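Local coordinates for C3-degrading proteinase (CppA protein) (PDB 3E0R) that probably degrades complement component C3, as a streptococcal proteinase built from glyoxalase-like domains, at residues L77-E82 / I119-E124; K102-Y107 / A123-A128; E164-S169 / Q213-T218; K227-K232 / L239-V244. All blocks are in the same frame, centred on the assembly; numbering follows the deposited sequence.

Interaction 1: residues L77-E82 / I119-E124; sequences LIVKVE and ILIHAE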
loop_
_atom_site.group_PDB
_atom_site.type_symbol
_atom_site.label_atom_id
_atom_site.label_comp_id
_atom_site.label_asym_id
_atom_site.label_seq_id
_atom_site.Cartn_x
_atom_site.Cartn_y
_atom_site.Cartn_z
ATOM N N LEU A 77 5.001 -1.333 -2.869
ATOM C CA LEU A 77 4.155 -0.163 -2.644
ATOM C C LEU A 77 4.778 1.003 -3.318
ATOM O O LEU A 77 5.954 1.266 -3.119
ATOM C CB LEU A 77 4.045 0.171 -1.157
ATOM C CG LEU A 77 2.873 1.087 -0.690
ATOM C CD1 LEU A 77 1.519 0.398 -0.775
ATOM C CD2 LEU A 77 3.165 1.575 0.750
ATOM N N ILE A 78 3.984 1.740 -4.080
ATOM C CA ILE A 78 4.448 2.884 -4.872
ATOM C C ILE A 78 3.805 4.154 -4.335
ATOM O O ILE A 78 2.607 4.268 -4.209
ATOM C CB ILE A 78 4.200 2.671 -6.365
ATOM C CG1 ILE A 78 4.756 1.300 -6.797
ATOM C CG2 ILE A 78 4.835 3.815 -7.223
ATOM C CD1 ILE A 78 4.401 0.934 -8.176
ATOM N N VAL A 79 4.654 5.078 -3.925
ATOM C CA VAL A 79 4.223 6.340 -3.312
ATOM C C VAL A 79 4.659 7.424 -4.261
ATOM O O VAL A 79 5.829 7.682 -4.406
ATOM C CB VAL A 79 4.837 6.524 -1.924
ATOM C CG1 VAL A 79 4.361 7.827 -1.278
ATOM C CG2 VAL A 79 4.521 5.277 -1.021
ATOM N N LYS A 80 3.705 7.969 -4.981
ATOM C CA LYS A 80 3.959 9.037 -5.926
ATOM C C LYS A 80 3.765 10.329 -5.210
ATOM O O LYS A 80 2.643 10.642 -4.840
ATOM C CB LYS A 80 2.966 8.979 -7.071
ATOM C CG LYS A 80 3.075 10.162 -8.096
ATOM C CD LYS A 80 1.901 10.078 -9.102
ATOM C CE LYS A 80 2.142 10.933 -10.319
ATOM N NZ LYS A 80 3.087 11.999 -9.955
ATOM N N VAL A 81 4.854 11.061 -5.003
ATOM C CA VAL A 81 4.859 12.331 -4.303
ATOM C C VAL A 81 4.645 13.488 -5.292
ATOM O O VAL A 81 5.218 13.507 -6.383
ATOM C CB VAL A 81 6.180 12.476 -3.518
ATOM C CG1 VAL A 81 6.364 13.880 -2.915
ATOM C CG2 VAL A 81 6.252 11.432 -2.465
ATOM N N GLU A 82 3.802 14.442 -4.907
ATOM C CA GLU A 82 3.562 15.675 -5.706
ATOM C C GLU A 82 4.785 16.640 -5.849
ATOM O O GLU A 82 5.172 16.948 -6.965
ATOM C CB GLU A 82 2.387 16.483 -5.110
ATOM C CG GLU A 82 2.007 17.728 -5.890
ATOM C CD GLU A 82 1.443 17.367 -7.257
ATOM O OE1 GLU A 82 1.037 16.188 -7.422
ATOM O OE2 GLU A 82 1.384 18.259 -8.148
ATOM N N ILE A 119 9.235 -0.416 -0.794
ATOM C CA ILE A 119 8.510 0.824 -1.073
ATOM C C ILE A 119 9.331 1.636 -2.039
ATOM O O ILE A 119 10.530 1.777 -1.849
ATOM C CB ILE A 119 8.215 1.693 0.211
ATOM C CG1 ILE A 119 7.208 1.072 1.210
ATOM C CG2 ILE A 119 7.505 3.002 -0.173
ATOM C CD1 ILE A 119 7.378 -0.340 1.647
ATOM N N LEU A 120 8.686 2.110 -3.103
ATOM C CA LEU A 120 9.258 3.048 -4.041
ATOM C C LEU A 120 8.621 4.395 -3.776
ATOM O O LEU A 120 7.409 4.506 -3.803
ATOM C CB LEU A 120 8.991 2.617 -5.502
ATOM C CG LEU A 120 9.384 3.625 -6.628
ATOM C CD1 LEU A 120 10.929 3.838 -6.658
ATOM C CD2 LEU A 120 8.914 3.213 -7.972
ATOM N N ILE A 121 9.434 5.411 -3.482
ATOM C CA ILE A 121 8.948 6.796 -3.393
ATOM C C ILE A 121 9.516 7.586 -4.551
ATOM O O ILE A 121 10.732 7.649 -4.711
ATOM C CB ILE A 121 9.355 7.507 -2.082
ATOM C CG1 ILE A 121 9.002 6.609 -0.887
ATOM C CG2 ILE A 121 8.658 8.906 -1.962
ATOM C CD1 ILE A 121 8.339 7.396 0.264
ATOM N N HIS A 122 8.640 8.187 -5.339
ATOM C CA HIS A 122 9.042 8.829 -6.554
ATOM C C HIS A 122 8.106 9.990 -6.828
ATOM O O HIS A 122 7.167 10.210 -6.117
ATOM C CB HIS A 122 9.035 7.816 -7.715
ATOM C CG HIS A 122 7.665 7.517 -8.231
ATOM N ND1 HIS A 122 7.093 8.218 -9.274
ATOM C CD2 HIS A 122 6.743 6.611 -7.841
ATOM C CE1 HIS A 122 5.866 7.767 -9.489
ATOM N NE2 HIS A 122 5.624 6.797 -8.627
ATOM N N ALA A 123 8.372 10.720 -7.899
ATOM C CA ALA A 123 7.606 11.909 -8.229
ATOM C C ALA A 123 7.294 11.992 -9.727
ATOM O O ALA A 123 7.039 13.095 -10.231
ATOM C CB ALA A 123 8.384 13.126 -7.780
ATOM N N GLU A 124 7.290 10.842 -10.424
ATOM C CA GLU A 124 7.297 10.784 -11.895
ATOM C C GLU A 124 5.896 10.540 -12.409
ATOM O O GLU A 124 5.086 9.889 -11.729
ATOM C CB GLU A 124 8.180 9.646 -12.420
ATOM C CG GLU A 124 9.684 9.701 -12.094
ATOM C CD GLU A 124 10.377 11.063 -12.380
ATOM O OE1 GLU A 124 9.993 11.829 -13.333
ATOM O OE2 GLU A 124 11.321 11.351 -11.604
#
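His122 and Lys80 are paired on adjacent parallel strands, 77-81 and 119-122, their side chains on the same side of the sheet; the strand directions differ by 14°. From CB, the His122 side chain turns its CG between the backbone N and the carbonyl carbon (chi1 77°), and the ring leans over the adjacent strand. Its CD2 and NE2 both meet CG2 of Ile78, NE2 at 3.4 Å, and that methyl lies at the ring edge. CE1 reaches CG of Lys80, while CA of Lys80 stands over one face, 4.2 Å from the His122 ring centroid: a CH-pi contact. ND1 of His122 accepts from the backbone N of Glu124 at 2.9 Å, which limits rotation of the ring. The Lys80 chain runs on past CE1 of His122, and its NZ makes a weak bond to O of Glu124. Four backbone hydrogen bonds link the strands; that from Val81 N to His122 O, 2.7 Å, is nearly straight at 173°. On the other side of the sheet Val81 CG2 touches Ile121 CG2 at 3.5 Å. Strands 74-81 and 118-122 open and close a strand-helix-strand-strand-strand run, consistent with the beta-alpha-beta-beta-beta module of the glyoxalase clan. Helix 84-91 meets Val81 and Ile121, while strand 151-159 flanks 77-81 and strand 107-112 flanks 119-122 in the same mixed sheet.

Interaction 2: residues K102-Y107 / A123-A128; sequences KGQNGY and AEDDIA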
loop_
_atom_site.group_PDB
_atom_site.type_symbol
_atom_site.label_atom_id
_atom_site.label_comp_id
_atom_site.label_asym_id
_atom_site.label_seq_id
_atom_site.Cartn_x
_atom_site.Cartn_y
_atom_site.Cartn_z
ATOM N N LYS A 102 16.903 8.361 -10.294
ATOM C CA LYS A 102 16.477 9.700 -10.699
ATOM C C LYS A 102 15.784 9.585 -12.039
ATOM O O LYS A 102 16.214 8.817 -12.904
ATOM C CB LYS A 102 17.647 10.673 -10.794
ATOM C CG LYS A 102 17.242 12.026 -11.460
ATOM C CD LYS A 102 18.113 13.226 -11.075
ATOM C CE LYS A 102 17.555 14.551 -11.683
ATOM N NZ LYS A 102 16.091 14.772 -11.412
ATOM N N GLY A 103 14.697 10.329 -12.204
ATOM C CA GLY A 103 14.014 10.400 -13.490
ATOM C C GLY A 103 13.846 11.814 -14.014
ATOM O O GLY A 103 14.580 12.736 -13.628
ATOM N N GLN A 104 12.858 11.969 -14.895
ATOM C CA GLN A 104 12.420 13.287 -15.386
ATOM C C GLN A 104 12.309 14.348 -14.286
ATOM O O GLN A 104 13.035 15.340 -14.313
ATOM C CB GLN A 104 11.060 13.182 -16.125
ATOM C CG GLN A 104 10.639 14.471 -16.860
ATOM C CD GLN A 104 9.246 14.416 -17.531
ATOM O OE1 GLN A 104 8.309 13.776 -17.034
ATOM N NE2 GLN A 104 9.112 15.134 -18.662
ATOM N N ASN A 105 11.395 14.152 -13.337
ATOM C CA ASN A 105 11.066 15.224 -12.371
ATOM C C ASN A 105 11.991 15.359 -11.144
ATOM O O ASN A 105 12.146 16.467 -10.605
ATOM C CB ASN A 105 9.613 15.123 -11.903
ATOM C CG ASN A 105 8.616 15.129 -13.048
ATOM O OD1 ASN A 105 7.498 14.650 -12.879
ATOM N ND2 ASN A 105 9.012 15.667 -14.212
ATOM N N GLY A 106 12.611 14.266 -10.713
ATOM C CA GLY A 106 13.556 14.339 -9.597
ATOM C C GLY A 106 14.143 13.006 -9.167
ATOM O O GLY A 106 14.115 12.023 -9.899
ATOM N N TYR A 107 14.679 12.984 -7.960
ATOM C CA TYR A 107 15.166 11.756 -7.388
ATOM C C TYR A 107 13.989 10.832 -6.951
ATOM O O TYR A 107 12.794 11.227 -6.878
ATOM C CB TYR A 107 16.178 12.043 -6.265
ATOM C CG TYR A 107 17.437 12.736 -6.791
ATOM C CD1 TYR A 107 18.529 12.000 -7.318
ATOM C CD2 TYR A 107 17.524 14.148 -6.812
ATOM C CE1 TYR A 107 19.700 12.673 -7.812
ATOM C CE2 TYR A 107 18.675 14.824 -7.297
ATOM C CZ TYR A 107 19.752 14.087 -7.800
ATOM O OH TYR A 107 20.863 14.776 -8.282
ATOM N N ALA A 123 8.372 10.720 -7.899
ATOM C CA ALA A 123 7.606 11.909 -8.229
ATOM C C ALA A 123 7.294 11.992 -9.727
ATOM O O ALA A 123 7.039 13.095 -10.231
ATOM C CB ALA A 123 8.384 13.126 -7.780
ATOM N N GLU A 124 7.290 10.842 -10.424
ATOM C CA GLU A 124 7.297 10.784 -11.895
ATOM C C GLU A 124 5.896 10.540 -12.409
ATOM O O GLU A 124 5.086 9.889 -11.729
ATOM C CB GLU A 124 8.180 9.646 -12.420
ATOM C CG GLU A 124 9.684 9.701 -12.094
ATOM C CD GLU A 124 10.377 11.063 -12.380
ATOM O OE1 GLU A 124 9.993 11.829 -13.333
ATOM O OE2 GLU A 124 11.321 11.351 -11.604
ATOM N N ASP A 125 5.609 11.055 -13.611
ATOM C CA ASP A 125 4.349 10.729 -14.305
ATOM C C ASP A 125 4.482 9.347 -14.983
ATOM O O ASP A 125 3.512 8.763 -15.461
ATOM C CB ASP A 125 3.951 11.799 -15.326
ATOM C CG ASP A 125 4.217 13.214 -14.838
ATOM O OD1 ASP A 125 3.249 13.999 -14.697
ATOM O OD2 ASP A 125 5.402 13.544 -14.614
ATOM N N ASP A 126 5.697 8.824 -14.997
ATOM C CA ASP A 126 5.948 7.498 -15.482
ATOM C C ASP A 126 7.201 7.001 -14.783
ATOM O O ASP A 126 8.314 7.438 -15.089
ATOM C CB ASP A 126 6.121 7.556 -17.000
ATOM C CG ASP A 126 6.776 6.297 -17.592
ATOM O OD1 ASP A 126 6.771 5.210 -16.950
ATOM O OD2 ASP A 126 7.293 6.422 -18.731
ATOM N N ILE A 127 7.018 6.085 -13.843
ATOM C CA ILE A 127 8.154 5.520 -13.095
ATOM C C ILE A 127 9.157 4.744 -14.009
ATOM O O ILE A 127 10.241 4.360 -13.573
ATOM C CB ILE A 127 7.672 4.649 -11.848
ATOM C CG1 ILE A 127 7.359 3.184 -12.233
ATOM C CG2 ILE A 127 6.438 5.221 -11.234
ATOM C CD1 ILE A 127 6.501 2.448 -11.196
ATOM N N ALA A 128 8.806 4.537 -15.274
ATOM C CA ALA A 128 9.708 3.891 -16.244
ATOM C C ALA A 128 10.863 4.822 -16.745
ATOM O O ALA A 128 11.808 4.369 -17.372
ATOM C CB ALA A 128 8.898 3.359 -17.390
HETATM O O HOH W 1 6.900 16.010 -16.083
HETATM O O HOH W 2 11.147 10.724 -8.639
#
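Glu124 grips the backbone of Asn105 and Gly106 in a carboxylate-to-amide contact between two loops, one linking strands 99-102 and 107-112 and the other following strand 118-122. Glu124 OE1 receives Asn105 N at 2.7 Å with an N-H...O angle of 173°, through the syn lone pair on the side of OE2. Glu124 OE2 takes a weak bond from Gly106 N at 3.3 Å. The Glu124 chain bends at chi2 (-49°), carrying CD toward the turn. CA of Gly103 lies 3.4 Å from Glu124 OE2, leaving little room between the loop backbone and the carboxylate. A water lies between Ala123 N, from which it accepts at 2.9 Å, Tyr107 O and Glu124 OE2, bringing both backbones to the carboxylate. A second water connects the outer side chains, donating to Asp125 OD2 at 3.2 Å and more weakly to Gln104 OE1. Two backbone N-H groups, one of them weakly bonded, would be expected to favour the ionised carboxylate. Within the first loop, Gly103 N bonds to Gly106 O at 2.9 Å, closing the connection between two antiparallel strands. This is the geometry of a beta-hairpin turn whose backbone amides are held by an acidic side chain from an adjoining loop.

Interaction 3: residues E164-S169 / Q213-T218; sequences ESFLES and QKFEST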
loop_
_atom_site.group_PDB
_atom_site.type_symbol
_atom_site.label_atom_id
_atom_site.label_comp_id
_atom_site.label_asym_id
_atom_site.label_seq_id
_atom_site.Cartn_x
_atom_site.Cartn_y
_atom_site.Cartn_z
ATOM N N GLU A 164 -6.975 -16.351 -10.681
ATOM C CA GLU A 164 -7.428 -15.085 -11.212
ATOM C C GLU A 164 -7.987 -14.259 -10.057
ATOM O O GLU A 164 -8.653 -14.778 -9.169
ATOM C CB GLU A 164 -8.521 -15.336 -12.253
ATOM C CG GLU A 164 -7.987 -15.611 -13.670
ATOM C CD GLU A 164 -7.756 -14.314 -14.463
ATOM O OE1 GLU A 164 -8.760 -13.676 -14.864
ATOM O OE2 GLU A 164 -6.579 -13.927 -14.681
ATOM N N SER A 165 -7.692 -12.967 -10.060
ATOM C CA SER A 165 -8.276 -12.067 -9.109
ATOM C C SER A 165 -9.718 -11.768 -9.533
ATOM O O SER A 165 -10.048 -11.724 -10.723
ATOM C CB SER A 165 -7.477 -10.773 -9.013
ATOM O OG SER A 165 -8.178 -9.816 -8.243
ATOM N N PHE A 166 -10.559 -11.583 -8.526
ATOM C CA PHE A 166 -11.863 -10.987 -8.681
ATOM C C PHE A 166 -11.766 -9.545 -9.181
ATOM O O PHE A 166 -12.741 -9.027 -9.735
ATOM C CB PHE A 166 -12.648 -11.024 -7.347
ATOM C CG PHE A 166 -13.360 -12.317 -7.099
ATOM C CD1 PHE A 166 -14.469 -12.671 -7.852
ATOM C CD2 PHE A 166 -12.936 -13.181 -6.113
ATOM C CE1 PHE A 166 -15.140 -13.874 -7.619
ATOM C CE2 PHE A 166 -13.593 -14.375 -5.882
ATOM C CZ PHE A 166 -14.700 -14.717 -6.632
ATOM N N LEU A 167 -10.609 -8.908 -8.971
ATOM C CA LEU A 167 -10.362 -7.547 -9.433
ATOM C C LEU A 167 -10.133 -7.463 -10.965
ATOM O O LEU A 167 -9.234 -8.114 -11.542
ATOM C CB LEU A 167 -9.204 -6.955 -8.634
ATOM C CG LEU A 167 -9.468 -6.905 -7.113
ATOM C CD1 LEU A 167 -8.309 -6.159 -6.363
ATOM C CD2 LEU A 167 -10.894 -6.308 -6.759
ATOM N N GLU A 168 -10.998 -6.700 -11.630
ATOM C CA GLU A 168 -10.885 -6.506 -13.077
ATOM C C GLU A 168 -9.965 -5.331 -13.350
ATOM O O GLU A 168 -9.988 -4.344 -12.614
ATOM C CB GLU A 168 -12.251 -6.255 -13.738
ATOM C CG GLU A 168 -13.287 -7.378 -13.600
ATOM C CD GLU A 168 -12.723 -8.744 -13.971
ATOM O OE1 GLU A 168 -11.746 -8.795 -14.758
ATOM O OE2 GLU A 168 -13.238 -9.768 -13.465
ATOM N N SER A 169 -9.148 -5.451 -14.396
ATOM C CA SER A 169 -8.348 -4.324 -14.933
ATOM C C SER A 169 -9.204 -3.080 -15.248
ATOM O O SER A 169 -8.722 -1.932 -15.175
ATOM C CB SER A 169 -7.617 -4.763 -16.224
ATOM O OG SER A 169 -6.627 -5.747 -15.939
ATOM N N GLN A 213 -23.620 -10.787 -6.299
ATOM C CA GLN A 213 -23.430 -11.481 -7.587
ATOM C C GLN A 213 -21.989 -11.779 -7.955
ATOM O O GLN A 213 -21.666 -12.904 -8.304
ATOM C CB GLN A 213 -24.078 -10.663 -8.676
ATOM C CG GLN A 213 -23.959 -11.241 -10.019
ATOM C CD GLN A 213 -24.848 -10.537 -11.022
ATOM O OE1 GLN A 213 -24.748 -10.813 -12.222
ATOM N NE2 GLN A 213 -25.744 -9.627 -10.538
ATOM N N LYS A 214 -21.129 -10.766 -7.916
ATOM C CA LYS A 214 -19.662 -10.925 -8.130
ATOM C C LYS A 214 -18.986 -12.036 -7.291
ATOM O O LYS A 214 -18.302 -12.908 -7.829
ATOM C CB LYS A 214 -18.974 -9.579 -7.874
ATOM C CG LYS A 214 -17.521 -9.487 -8.384
ATOM C CD LYS A 214 -17.039 -8.024 -8.333
ATOM C CE LYS A 214 -15.524 -7.915 -8.325
ATOM N NZ LYS A 214 -14.974 -8.329 -9.658
ATOM N N PHE A 215 -19.239 -12.017 -5.992
ATOM C CA PHE A 215 -18.628 -12.925 -4.999
ATOM C C PHE A 215 -19.480 -14.113 -4.593
ATOM O O PHE A 215 -19.179 -14.770 -3.618
ATOM C CB PHE A 215 -18.296 -12.123 -3.735
ATOM C CG PHE A 215 -17.298 -11.091 -3.974
ATOM C CD1 PHE A 215 -15.958 -11.439 -4.041
ATOM C CD2 PHE A 215 -17.690 -9.787 -4.232
ATOM C CE1 PHE A 215 -15.014 -10.485 -4.297
ATOM C CE2 PHE A 215 -16.771 -8.823 -4.478
ATOM C CZ PHE A 215 -15.413 -9.159 -4.523
ATOM N N GLU A 216 -20.524 -14.372 -5.368
ATOM C CA GLU A 216 -21.444 -15.486 -5.197
ATOM C C GLU A 216 -20.727 -16.834 -4.982
ATOM O O GLU A 216 -21.206 -17.688 -4.231
ATOM C CB GLU A 216 -22.323 -15.558 -6.460
ATOM C CG GLU A 216 -23.760 -16.056 -6.306
ATOM C CD GLU A 216 -24.517 -16.086 -7.671
ATOM O OE1 GLU A 216 -23.871 -15.849 -8.742
ATOM O OE2 GLU A 216 -25.753 -16.333 -7.671
ATOM N N SER A 217 -19.596 -17.025 -5.651
ATOM C CA SER A 217 -18.823 -18.280 -5.549
ATOM C C SER A 217 -17.959 -18.394 -4.271
ATOM O O SER A 217 -17.024 -19.221 -4.218
ATOM C CB SER A 217 -17.884 -18.427 -6.774
ATOM O OG SER A 217 -16.764 -17.536 -6.696
ATOM N N THR A 218 -18.280 -17.595 -3.250
ATOM C CA THR A 218 -17.336 -17.333 -2.157
ATOM C C THR A 218 -18.008 -16.813 -0.841
ATOM O O THR A 218 -19.200 -16.494 -0.790
ATOM C CB THR A 218 -16.221 -16.359 -2.679
ATOM O OG1 THR A 218 -15.019 -16.498 -1.901
ATOM C CG2 THR A 218 -16.683 -14.903 -2.646
#
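Phe166 and Phe215 bring their rings together obliquely, with centroids 4.9 Å apart and planes at 47°. CD1 and CE1 of Phe215 do the touching: CD1 stands over the centre of one face of Phe166, and CE1 of Phe215 comes to 3.7 Å from CG of Phe166. At the edge of the Phe166 ring, in its plane, OG of Ser217 lies 3.5 Å from CZ of Phe166. Beside this pair the Lys214 chain stretches out from the helix end, and its NZ is modelled 2.3 Å from O of Phe166, too short to be taken at face value as a bond length. The precise position of NZ is therefore doubtful. Glu168 OE2 lies 4.4 Å from Lys214 NZ, near but beyond a salt bridge, whereas Glu171 does form one with it.

In the next shell, Ser165 OG accepts from Leu167 N at 2.7 Å in an ST turn, which shapes the backbone around Phe166. Asp233 binds both Ser165 OG and Phe166 N, and Arg234 adds a cation-pi contact to the Phe166 ring. On the other segment, a type I beta turn from Phe215 to Thr218 follows helix 208-214 and brings Ser217 to the ring. The contact thus joins the end of that helix to the loop before helix 169-172, with Phe215 resting on Leu239 and Phe241 of strand 238-243 and Leu167 on strands 176-180 and 196-203.

Interaction 4: residues K227-K232 / L239-V244; sequences KFFLGK and LWFEEV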
loop_
_atom_site.group_PDB
_atom_site.type_symbol
_atom_site.label_atom_id
_atom_site.label_comp_id
_atom_site.label_asym_id
_atom_site.label_seq_id
_atom_site.Cartn_x
_atom_site.Cartn_y
_atom_site.Cartn_z
ATOM N N LYS A 227 -23.473 -0.867 5.621
ATOM C CA LYS A 227 -22.568 0.248 5.292
ATOM C C LYS A 227 -21.383 -0.176 4.499
ATOM O O LYS A 227 -20.686 0.660 3.939
ATOM C CB LYS A 227 -22.077 0.996 6.533
ATOM C CG LYS A 227 -23.151 1.849 7.169
ATOM C CD LYS A 227 -22.774 2.275 8.568
ATOM C CE LYS A 227 -23.954 2.998 9.260
ATOM N NZ LYS A 227 -23.727 3.136 10.747
ATOM N N PHE A 228 -21.152 -1.478 4.432
ATOM C CA PHE A 228 -20.119 -1.992 3.539
ATOM C C PHE A 228 -20.382 -3.430 3.167
ATOM O O PHE A 228 -21.289 -4.111 3.698
ATOM C CB PHE A 228 -18.700 -1.796 4.166
ATOM C CG PHE A 228 -18.507 -2.563 5.443
ATOM C CD1 PHE A 228 -18.025 -3.855 5.420
ATOM C CD2 PHE A 228 -18.838 -2.008 6.650
ATOM C CE1 PHE A 228 -17.897 -4.591 6.598
ATOM C CE2 PHE A 228 -18.698 -2.729 7.826
ATOM C CZ PHE A 228 -18.228 -4.001 7.805
ATOM N N PHE A 229 -19.548 -3.883 2.245
ATOM C CA PHE A 229 -19.529 -5.249 1.762
ATOM C C PHE A 229 -18.081 -5.692 1.879
ATOM O O PHE A 229 -17.155 -4.991 1.441
ATOM C CB PHE A 229 -20.046 -5.295 0.302
ATOM C CG PHE A 229 -19.994 -6.671 -0.316
ATOM C CD1 PHE A 229 -21.112 -7.479 -0.324
ATOM C CD2 PHE A 229 -18.802 -7.164 -0.821
ATOM C CE1 PHE A 229 -21.033 -8.738 -0.862
ATOM C CE2 PHE A 229 -18.749 -8.394 -1.371
ATOM C CZ PHE A 229 -19.834 -9.198 -1.378
ATOM N N LEU A 230 -17.888 -6.802 2.577
ATOM C CA LEU A 230 -16.593 -7.429 2.698
ATOM C C LEU A 230 -16.576 -8.778 1.964
ATOM O O LEU A 230 -17.268 -9.746 2.350
ATOM C CB LEU A 230 -16.258 -7.630 4.179
ATOM C CG LEU A 230 -14.967 -8.323 4.631
ATOM C CD1 LEU A 230 -13.725 -7.644 4.045
ATOM C CD2 LEU A 230 -14.934 -8.377 6.199
ATOM N N GLY A 231 -15.784 -8.828 0.890
ATOM C CA GLY A 231 -15.512 -10.050 0.146
ATOM C C GLY A 231 -14.071 -10.467 0.332
ATOM O O GLY A 231 -13.278 -9.827 1.036
ATOM N N LYS A 232 -13.720 -11.552 -0.325
ATOM C CA LYS A 232 -12.403 -12.153 -0.169
ATOM C C LYS A 232 -11.958 -12.614 -1.541
ATOM O O LYS A 232 -12.752 -13.177 -2.291
ATOM C CB LYS A 232 -12.480 -13.347 0.776
ATOM C CG LYS A 232 -11.157 -13.734 1.401
ATOM C CD LYS A 232 -11.426 -14.732 2.510
ATOM C CE LYS A 232 -10.325 -14.787 3.495
ATOM N NZ LYS A 232 -10.833 -15.108 4.876
ATOM N N LEU A 239 -11.431 -7.848 0.546
ATOM C CA LEU A 239 -11.814 -6.757 -0.384
ATOM C C LEU A 239 -13.007 -6.076 0.211
ATOM O O LEU A 239 -14.090 -6.632 0.210
ATOM C CB LEU A 239 -12.135 -7.305 -1.782
ATOM C CG LEU A 239 -11.032 -8.153 -2.441
ATOM C CD1 LEU A 239 -11.601 -8.850 -3.656
ATOM C CD2 LEU A 239 -9.720 -7.349 -2.724
ATOM N N TRP A 240 -12.792 -4.877 0.746
ATOM C CA TRP A 240 -13.828 -4.145 1.459
ATOM C C TRP A 240 -14.291 -2.989 0.572
ATOM O O TRP A 240 -13.478 -2.187 0.079
ATOM C CB TRP A 240 -13.247 -3.693 2.787
ATOM C CG TRP A 240 -14.066 -2.768 3.733
ATOM C CD1 TRP A 240 -14.608 -1.527 3.432
ATOM C CD2 TRP A 240 -14.283 -2.962 5.152
ATOM N NE1 TRP A 240 -15.134 -0.953 4.573
ATOM C CE2 TRP A 240 -14.960 -1.811 5.634
ATOM C CE3 TRP A 240 -13.920 -3.976 6.062
ATOM C CZ2 TRP A 240 -15.325 -1.653 6.988
ATOM C CZ3 TRP A 240 -14.295 -3.848 7.416
ATOM C CH2 TRP A 240 -15.007 -2.680 7.864
ATOM N N PHE A 241 -15.616 -2.903 0.385
ATOM C CA PHE A 241 -16.238 -1.804 -0.360
ATOM C C PHE A 241 -17.195 -0.985 0.527
ATOM O O PHE A 241 -18.046 -1.553 1.231
ATOM C CB PHE A 241 -17.038 -2.348 -1.562
ATOM C CG PHE A 241 -16.269 -3.264 -2.469
ATOM C CD1 PHE A 241 -15.835 -2.839 -3.688
ATOM C CD2 PHE A 241 -16.037 -4.574 -2.125
ATOM C CE1 PHE A 241 -15.132 -3.693 -4.528
ATOM C CE2 PHE A 241 -15.339 -5.443 -2.973
ATOM C CZ PHE A 241 -14.881 -4.999 -4.148
ATOM N N GLU A 242 -17.051 0.346 0.480
ATOM C CA GLU A 242 -17.954 1.265 1.139
ATOM C C GLU A 242 -18.027 2.612 0.370
ATOM O O GLU A 242 -17.188 2.896 -0.475
ATOM C CB GLU A 242 -17.581 1.455 2.614
ATOM C CG GLU A 242 -16.238 2.062 2.909
ATOM C CD GLU A 242 -16.037 2.406 4.423
ATOM O OE1 GLU A 242 -15.402 3.475 4.707
ATOM O OE2 GLU A 242 -16.481 1.618 5.320
ATOM N N GLU A 243 -19.065 3.394 0.621
ATOM C CA GLU A 243 -19.090 4.763 0.121
ATOM C C GLU A 243 -18.084 5.684 0.774
ATOM O O GLU A 243 -17.767 5.566 1.950
ATOM C CB GLU A 243 -20.480 5.416 0.230
ATOM C CG GLU A 243 -21.333 5.199 -0.984
ATOM C CD GLU A 243 -22.801 5.398 -0.690
ATOM O OE1 GLU A 243 -23.107 6.392 0.018
ATOM O OE2 GLU A 243 -23.641 4.572 -1.161
ATOM N N VAL A 244 -17.637 6.632 -0.052
ATOM C CA VAL A 244 -16.721 7.716 0.324
ATOM C C VAL A 244 -17.407 8.887 1.004
ATOM O O VAL A 244 -18.117 8.733 2.018
ATOM C CB VAL A 244 -16.100 8.302 -0.925
ATOM C CG1 VAL A 244 -17.221 8.990 -1.828
ATOM C CG2 VAL A 244 -15.067 9.283 -0.521
HETATM O O HOH W 3 -21.035 2.850 2.484
HETATM O O HOH W 4 -18.688 1.394 6.557
#
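A beta hairpin pairs strands 228-232 and 239-243, antiparallel at 163°, and an aromatic stack covers part of one side. The rings of Phe228 and Trp240 lie face to face, with six-membered-ring centroids 3.8 Å apart and planes at 9°; CZ2 of Trp240 sits over the centre of the Phe228 ring. Phe228 CG stands between the backbone N and the carbonyl carbon (chi1 63°), and CB comes over the five-membered ring as an off-centre CH-pi contact. Trp240 NE1, in the plane of its own ring, bonds to Glu242 OE2 at 3.0 Å, meeting it from above the carboxylate plane; this tether helps fix the indole. Phe229 N bonds to Phe241 O at 3.0 Å and Phe241 N to Phe229 O at 2.8 Å, and Gly231 pairs likewise with Leu239. On the other side of the sheet, Phe229 and Phe241 lie side by side, Phe229 CD2 to Phe241 CD2 4.0 Å, both packed against Leu211 of helix 208-214. Strand 196-203 borders 239-243, and strand 220-221 borders 228-232.

How the interactions relate
The four contacts fall into two pairs, one in the N-terminal and one in the C-terminal part of the protein. Interactions 1 and 2 share Ala123 and Glu124, with centres 9 Å apart: after strand 118-122 of interaction 1 ends, the chain runs on into loop 123-128 of interaction 2, and Ile127 folds back to pack on His122, Ile78 and Leu120. Interactions 3 and 4 have centres 13 Å apart and meet through Phe215, whose CD2 lies 3.4 Å from Phe229 CE2, so the helix end rests on the hairpin. Between the pairs there is no direct touch; interactions 1 and 3 have centres 29 Å apart and nearest atoms about 13 Å apart. No ligand or catalytic site is identified among the four contacts.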